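Local structure of transcriptional regulator, LYSR family (4AB5) at residues P76-E81 / P214-L219; Y80-I85 / D178-K183. The protein probably acts as a MetR-like LysR-family transcription factor controlling methionine biosynthesis genes, this chain being its regulatory domain without the DNA-binding part. All coordinates share one frame; numbering follows the deposited sequence.

Contact 1 (P76-E81 / P214-L219); sequences PLFAYE and PGLSEL
This contact lies in the periplasmic-binding-protein-like regulatory domain of a LysR regulator. The C-terminal loop 214-219 runs roughly antiparallel along the edge of strand 76-81, and a single bridge joins Ala79 to Ser217. Ala79 N donates to Ser217 O at 2.9 Å, nearly along the C=O axis. Ser217 N returns a bond to Ala79 O at 2.9 Å, from above the carbonyl plane. Leu77 and Phe78 form a classic beta bulge opposite Leu184.

The tight part is around Leu216. Its CD1 lies over one face of the Phe78 ring, 3.9 Å from the ring centroid, a CH-pi contact. Leu77 CB covers the opposite face near the rim. The other methyl, Leu216 CD2, meets the edge of the Tyr80 ring, 3.5 Å from Tyr80 CD2. Leu219 packs its CB on Pro76 CB at 3.5 Å. Trp22 meets the Phe78 ring, and Trp159 the Tyr80 ring, edge-to-face.

The Glu81 end is looser and wetter. Gly215 is exposed there, in a backbone conformation glycine favours. Glu81 bends at chi2, -84°, but Glu81 OE1 and Gly215 O, two acceptors, are not bonded. Instead a water donates to Pro214 O at 2.7 Å and weakly to Glu81 OE1.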
loop_
_atom_site.group_PDB
_atom_site.type_symbol
_atom_site.label_atom_id
_atom_site.label_comp_id
_atom_site.label_asym_id
_atom_site.label_seq_id
_atom_site.Cartn_x
_atom_site.Cartn_y
_atom_site.Cartn_z
ATOM N N PRO B 76 -23.031 12.087 -0.393
ATOM C CA PRO B 76 -22.469 11.375 -1.555
ATOM C C PRO B 76 -21.124 11.942 -1.999
ATOM O O PRO B 76 -20.922 13.161 -1.985
ATOM C CB PRO B 76 -23.529 11.564 -2.638
ATOM C CG PRO B 76 -24.274 12.789 -2.245
ATOM C CD PRO B 76 -24.256 12.831 -0.753
ATOM N N LEU B 77 -20.194 11.060 -2.351
ATOM C CA LEU B 77 -18.900 11.484 -2.862
ATOM C C LEU B 77 -18.923 11.279 -4.373
ATOM O O LEU B 77 -19.086 12.253 -5.118
ATOM C CB LEU B 77 -17.726 10.738 -2.190
ATOM C CG LEU B 77 -17.512 10.994 -0.691
ATOM C CD1 LEU B 77 -16.467 10.053 -0.122
ATOM C CD2 LEU B 77 -17.182 12.473 -0.397
ATOM N N PHE B 78 -18.848 10.009 -4.820
ATOM C CA PHE B 78 -18.849 9.624 -6.232
ATOM C C PHE B 78 -19.035 8.126 -6.432
ATOM O O PHE B 78 -18.736 7.333 -5.534
ATOM C CB PHE B 78 -17.539 10.066 -6.932
ATOM C CG PHE B 78 -16.273 9.962 -6.103
ATOM C CD1 PHE B 78 -15.705 8.722 -5.815
ATOM C CD2 PHE B 78 -15.645 11.106 -5.618
ATOM C CE1 PHE B 78 -14.539 8.629 -5.049
ATOM C CE2 PHE B 78 -14.475 11.013 -4.857
ATOM C CZ PHE B 78 -13.934 9.775 -4.571
ATOM N N ALA B 79 -19.484 7.748 -7.645
ATOM C CA ALA B 79 -19.652 6.360 -8.086
ATOM C C ALA B 79 -18.635 6.069 -9.207
ATOM O O ALA B 79 -18.192 6.993 -9.900
ATOM C CB ALA B 79 -21.072 6.124 -8.586
ATOM N N TYR B 80 -18.251 4.795 -9.362
ATOM C CA TYR B 80 -17.313 4.338 -10.397
ATOM C C TYR B 80 -17.503 2.860 -10.701
ATOM O O TYR B 80 -18.034 2.123 -9.864
ATOM C CB TYR B 80 -15.834 4.646 -10.050
ATOM C CG TYR B 80 -15.378 4.175 -8.683
ATOM C CD1 TYR B 80 -15.035 2.847 -8.459
ATOM C CD2 TYR B 80 -15.246 5.069 -7.622
ATOM C CE1 TYR B 80 -14.621 2.407 -7.203
ATOM C CE2 TYR B 80 -14.794 4.647 -6.370
ATOM C CZ TYR B 80 -14.489 3.311 -6.163
ATOM O OH TYR B 80 -14.056 2.866 -4.935
ATOM N N GLU B 81 -17.043 2.423 -11.894
ATOM C CA GLU B 81 -17.130 1.035 -12.326
ATOM C C GLU B 81 -15.989 0.165 -11.832
ATOM O O GLU B 81 -14.820 0.570 -11.858
ATOM C CB GLU B 81 -17.364 0.883 -13.851
ATOM C CG GLU B 81 -16.294 1.458 -14.777
ATOM C CD GLU B 81 -16.370 2.939 -15.119
ATOM O OE1 GLU B 81 -16.174 3.776 -14.207
ATOM O OE2 GLU B 81 -16.514 3.256 -16.322
ATOM N N PRO B 214 -10.523 9.140 -13.781
ATOM C CA PRO B 214 -11.453 8.996 -14.908
ATOM C C PRO B 214 -12.565 8.002 -14.597
ATOM O O PRO B 214 -12.360 7.082 -13.805
ATOM C CB PRO B 214 -10.551 8.501 -16.045
ATOM C CG PRO B 214 -9.481 7.733 -15.367
ATOM C CD PRO B 214 -9.259 8.412 -14.032
ATOM N N GLY B 215 -13.723 8.202 -15.218
ATOM C CA GLY B 215 -14.869 7.308 -15.090
ATOM C C GLY B 215 -15.727 7.472 -13.852
ATOM O O GLY B 215 -16.518 6.580 -13.519
ATOM N N LEU B 216 -15.589 8.610 -13.170
ATOM C CA LEU B 216 -16.397 8.896 -11.993
ATOM C C LEU B 216 -17.741 9.475 -12.413
ATOM O O LEU B 216 -17.835 10.161 -13.432
ATOM C CB LEU B 216 -15.679 9.869 -11.059
ATOM C CG LEU B 216 -14.698 9.329 -10.025
ATOM C CD1 LEU B 216 -14.322 10.394 -9.087
ATOM C CD2 LEU B 216 -15.131 8.094 -9.343
ATOM N N SER B 217 -18.781 9.170 -11.651
ATOM C CA SER B 217 -20.124 9.684 -11.916
ATOM C C SER B 217 -20.716 10.209 -10.634
ATOM O O SER B 217 -20.389 9.705 -9.555
ATOM C CB SER B 217 -21.023 8.619 -12.539
ATOM O OG SER B 217 -21.065 7.441 -11.756
ATOM N N GLU B 218 -21.565 11.244 -10.756
ATOM C CA GLU B 218 -22.242 11.888 -9.636
ATOM C C GLU B 218 -23.146 10.901 -8.930
ATOM O O GLU B 218 -23.786 10.075 -9.581
ATOM C CB GLU B 218 -23.099 13.069 -10.121
ATOM C CG GLU B 218 -22.335 14.181 -10.821
ATOM C CD GLU B 218 -23.170 15.368 -11.257
ATOM O OE1 GLU B 218 -24.306 15.170 -11.747
ATOM O OE2 GLU B 218 -22.664 16.506 -11.145
ATOM N N LEU B 219 -23.201 11.002 -7.602
ATOM C CA LEU B 219 -24.067 10.183 -6.772
ATOM C C LEU B 219 -25.204 11.032 -6.247
ATOM O O LEU B 219 -25.003 12.198 -5.888
ATOM C CB LEU B 219 -23.296 9.604 -5.584
ATOM C CG LEU B 219 -23.053 8.109 -5.554
ATOM C CD1 LEU B 219 -22.374 7.727 -4.278
ATOM C CD2 LEU B 219 -24.345 7.324 -5.667
HETATM O O HOH W 1 -13.373 4.806 -12.716
#

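Contact 2 (Y80-I85 / D178-K183); sequences YEMVGI and DGLQSK
Strands 80-85 and 181-183 pair antiparallel briefly, with an angle of 135° between their directions, and separate beyond Met82. Tyr80 and Ser182 form the hydrogen-bonded pair: Tyr80 N donates to Ser182 O at 3.1 Å, and Ser182 N to Tyr80 O at 2.8 Å. Glu81 and Gln181 are the non-hydrogen-bonded pair. Met82 N then donates to Leu180 O at 2.6 Å, almost straight at 175°.

Met82, a selenomethionine, folds at chi2 and chi3. Met82 CB sits 3.8 Å from Leu180 CG, while Met82 CG and SE pass beside the Ser182 hydroxyl. Ser182 OG is anti to its carbonyl carbon and hydrogen-bonds to Asp119. Ser182 CB touches the Tyr80 ring obliquely, 3.6 Å from Tyr80 CE1. Gln181 has CG anti to its backbone N, chi1 -166°, with the chain extended beyond CG. Its CG passes Tyr80 O at 3.5 Å. Lys183 NZ makes a weak bond to Gln181 OE1.

The two long strands, 72-86 and 171-189, are probably the crossover pair linking the two subdomains, as in other LysR regulatory domains. Val83 bonds to Leu156 and Ile85 to Ala154 of strand 154-157, while Gly84 bonds to Arg173. Helix 158-166 covers Val83 and Ile85, and Lys123 of helix 119-125 bonds Gln181 O.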
loop_
_atom_site.group_PDB
_atom_site.type_symbol
_atom_site.label_atom_id
_atom_site.label_comp_id
_atom_site.label_asym_id
_atom_site.label_seq_id
_atom_site.Cartn_x
_atom_site.Cartn_y
_atom_site.Cartn_z
ATOM N N TYR B 80 -18.251 4.795 -9.362
ATOM C CA TYR B 80 -17.313 4.338 -10.397
ATOM C C TYR B 80 -17.503 2.860 -10.701
ATOM O O TYR B 80 -18.034 2.123 -9.864
ATOM C CB TYR B 80 -15.834 4.646 -10.050
ATOM C CG TYR B 80 -15.378 4.175 -8.683
ATOM C CD1 TYR B 80 -15.035 2.847 -8.459
ATOM C CD2 TYR B 80 -15.246 5.069 -7.622
ATOM C CE1 TYR B 80 -14.621 2.407 -7.203
ATOM C CE2 TYR B 80 -14.794 4.647 -6.370
ATOM C CZ TYR B 80 -14.489 3.311 -6.163
ATOM O OH TYR B 80 -14.056 2.866 -4.935
ATOM N N GLU B 81 -17.043 2.423 -11.894
ATOM C CA GLU B 81 -17.130 1.035 -12.326
ATOM C C GLU B 81 -15.989 0.165 -11.832
ATOM O O GLU B 81 -14.820 0.570 -11.858
ATOM C CB GLU B 81 -17.364 0.883 -13.851
ATOM C CG GLU B 81 -16.294 1.458 -14.777
ATOM C CD GLU B 81 -16.370 2.939 -15.119
ATOM O OE1 GLU B 81 -16.174 3.776 -14.207
ATOM O OE2 GLU B 81 -16.514 3.256 -16.322
HETATM N N MSE B 82 -16.360 -1.022 -11.337
HETATM C CA MSE B 82 -15.462 -2.073 -10.880
HETATM C C MSE B 82 -15.207 -2.921 -12.114
HETATM O O MSE B 82 -16.143 -3.482 -12.696
HETATM C CB MSE B 82 -16.097 -2.923 -9.767
HETATM C CG MSE B 82 -16.251 -2.186 -8.449
HETATM SE SE MSE B 82 -14.555 -1.809 -7.561
HETATM C CE MSE B 82 -13.991 -3.668 -7.160
ATOM N N VAL B 83 -13.953 -2.951 -12.560
ATOM C CA VAL B 83 -13.588 -3.700 -13.759
ATOM C C VAL B 83 -12.828 -4.953 -13.386
ATOM O O VAL B 83 -12.103 -4.965 -12.385
ATOM C CB VAL B 83 -12.853 -2.850 -14.838
ATOM C CG1 VAL B 83 -13.747 -1.728 -15.365
ATOM C CG2 VAL B 83 -11.518 -2.297 -14.330
ATOM N N GLY B 84 -13.025 -5.999 -14.181
ATOM C CA GLY B 84 -12.325 -7.260 -14.022
ATOM C C GLY B 84 -11.003 -7.162 -14.754
ATOM O O GLY B 84 -10.949 -6.618 -15.859
ATOM N N ILE B 85 -9.916 -7.623 -14.122
ATOM C CA ILE B 85 -8.590 -7.617 -14.738
ATOM C C ILE B 85 -8.013 -9.005 -14.847
ATOM O O ILE B 85 -8.130 -9.805 -13.915
ATOM C CB ILE B 85 -7.587 -6.595 -14.123
ATOM C CG1 ILE B 85 -7.325 -6.840 -12.608
ATOM C CG2 ILE B 85 -8.034 -5.160 -14.405
ATOM C CD1 ILE B 85 -5.974 -6.319 -12.069
ATOM N N ASP B 178 -24.985 -5.909 -16.671
ATOM C CA ASP B 178 -25.376 -4.648 -16.038
ATOM C C ASP B 178 -24.160 -3.847 -15.542
ATOM O O ASP B 178 -24.285 -2.660 -15.246
ATOM C CB ASP B 178 -26.321 -4.932 -14.855
ATOM C CG ASP B 178 -27.646 -5.593 -15.211
ATOM O OD1 ASP B 178 -27.970 -5.677 -16.421
ATOM O OD2 ASP B 178 -28.372 -6.006 -14.277
ATOM N N GLY B 179 -23.006 -4.508 -15.445
ATOM C CA GLY B 179 -21.775 -3.919 -14.934
ATOM C C GLY B 179 -21.735 -3.951 -13.415
ATOM O O GLY B 179 -22.709 -4.366 -12.773
ATOM N N LEU B 180 -20.605 -3.523 -12.822
ATOM C CA LEU B 180 -20.448 -3.483 -11.366
ATOM C C LEU B 180 -20.026 -2.085 -10.928
ATOM O O LEU B 180 -18.926 -1.637 -11.242
ATOM C CB LEU B 180 -19.437 -4.543 -10.921
ATOM C CG LEU B 180 -19.333 -4.939 -9.453
ATOM C CD1 LEU B 180 -20.654 -5.076 -8.729
ATOM C CD2 LEU B 180 -18.408 -6.045 -9.321
ATOM N N GLN B 181 -20.911 -1.391 -10.231
ATOM C CA GLN B 181 -20.668 -0.033 -9.787
ATOM C C GLN B 181 -20.501 0.061 -8.277
ATOM O O GLN B 181 -21.278 -0.532 -7.539
ATOM C CB GLN B 181 -21.813 0.884 -10.269
ATOM C CG GLN B 181 -21.500 2.379 -10.163
ATOM C CD GLN B 181 -22.711 3.275 -10.306
ATOM O OE1 GLN B 181 -23.731 3.118 -9.624
ATOM N NE2 GLN B 181 -22.590 4.287 -11.146
ATOM N N SER B 182 -19.495 0.821 -7.823
ATOM C CA SER B 182 -19.271 1.123 -6.409
ATOM C C SER B 182 -19.785 2.528 -6.157
ATOM O O SER B 182 -19.622 3.398 -7.010
ATOM C CB SER B 182 -17.793 1.053 -6.054
ATOM O OG SER B 182 -17.378 -0.296 -5.929
ATOM N N LYS B 183 -20.422 2.739 -5.001
ATOM C CA LYS B 183 -20.958 4.034 -4.603
ATOM C C LYS B 183 -20.251 4.491 -3.323
ATOM O O LYS B 183 -20.262 3.766 -2.331
ATOM C CB LYS B 183 -22.479 3.953 -4.416
ATOM C CG LYS B 183 -23.250 3.740 -5.717
ATOM C CD LYS B 183 -24.723 3.488 -5.444
ATOM C CE LYS B 183 -25.518 3.227 -6.701
ATOM N NZ LYS B 183 -25.850 4.488 -7.419
#

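Strand 72-86 serves both contacts, whose centres are about 11 Å apart, and Tyr80 and Glu81 belong to both. Consecutive residues bond to different partners: Ala79 pairs with the loop 214-219 in contact 1, and Tyr80 with strand 171-189 in contact 2. The two partner segments also touch. Ser217 OG packs 3.6 Å from Gln181 NE2, and Leu219 CD2 packs 3.7 Å from Lys183 NZ. Ala79 CB sits 3.5 Å from Gln181 NE2. The C-terminal loop thus lies against both strands 72-86 and 171-189. In LysR regulators the effector typically binds in a cleft between the two subdomains that such strands connect; no ligand takes part in either contact.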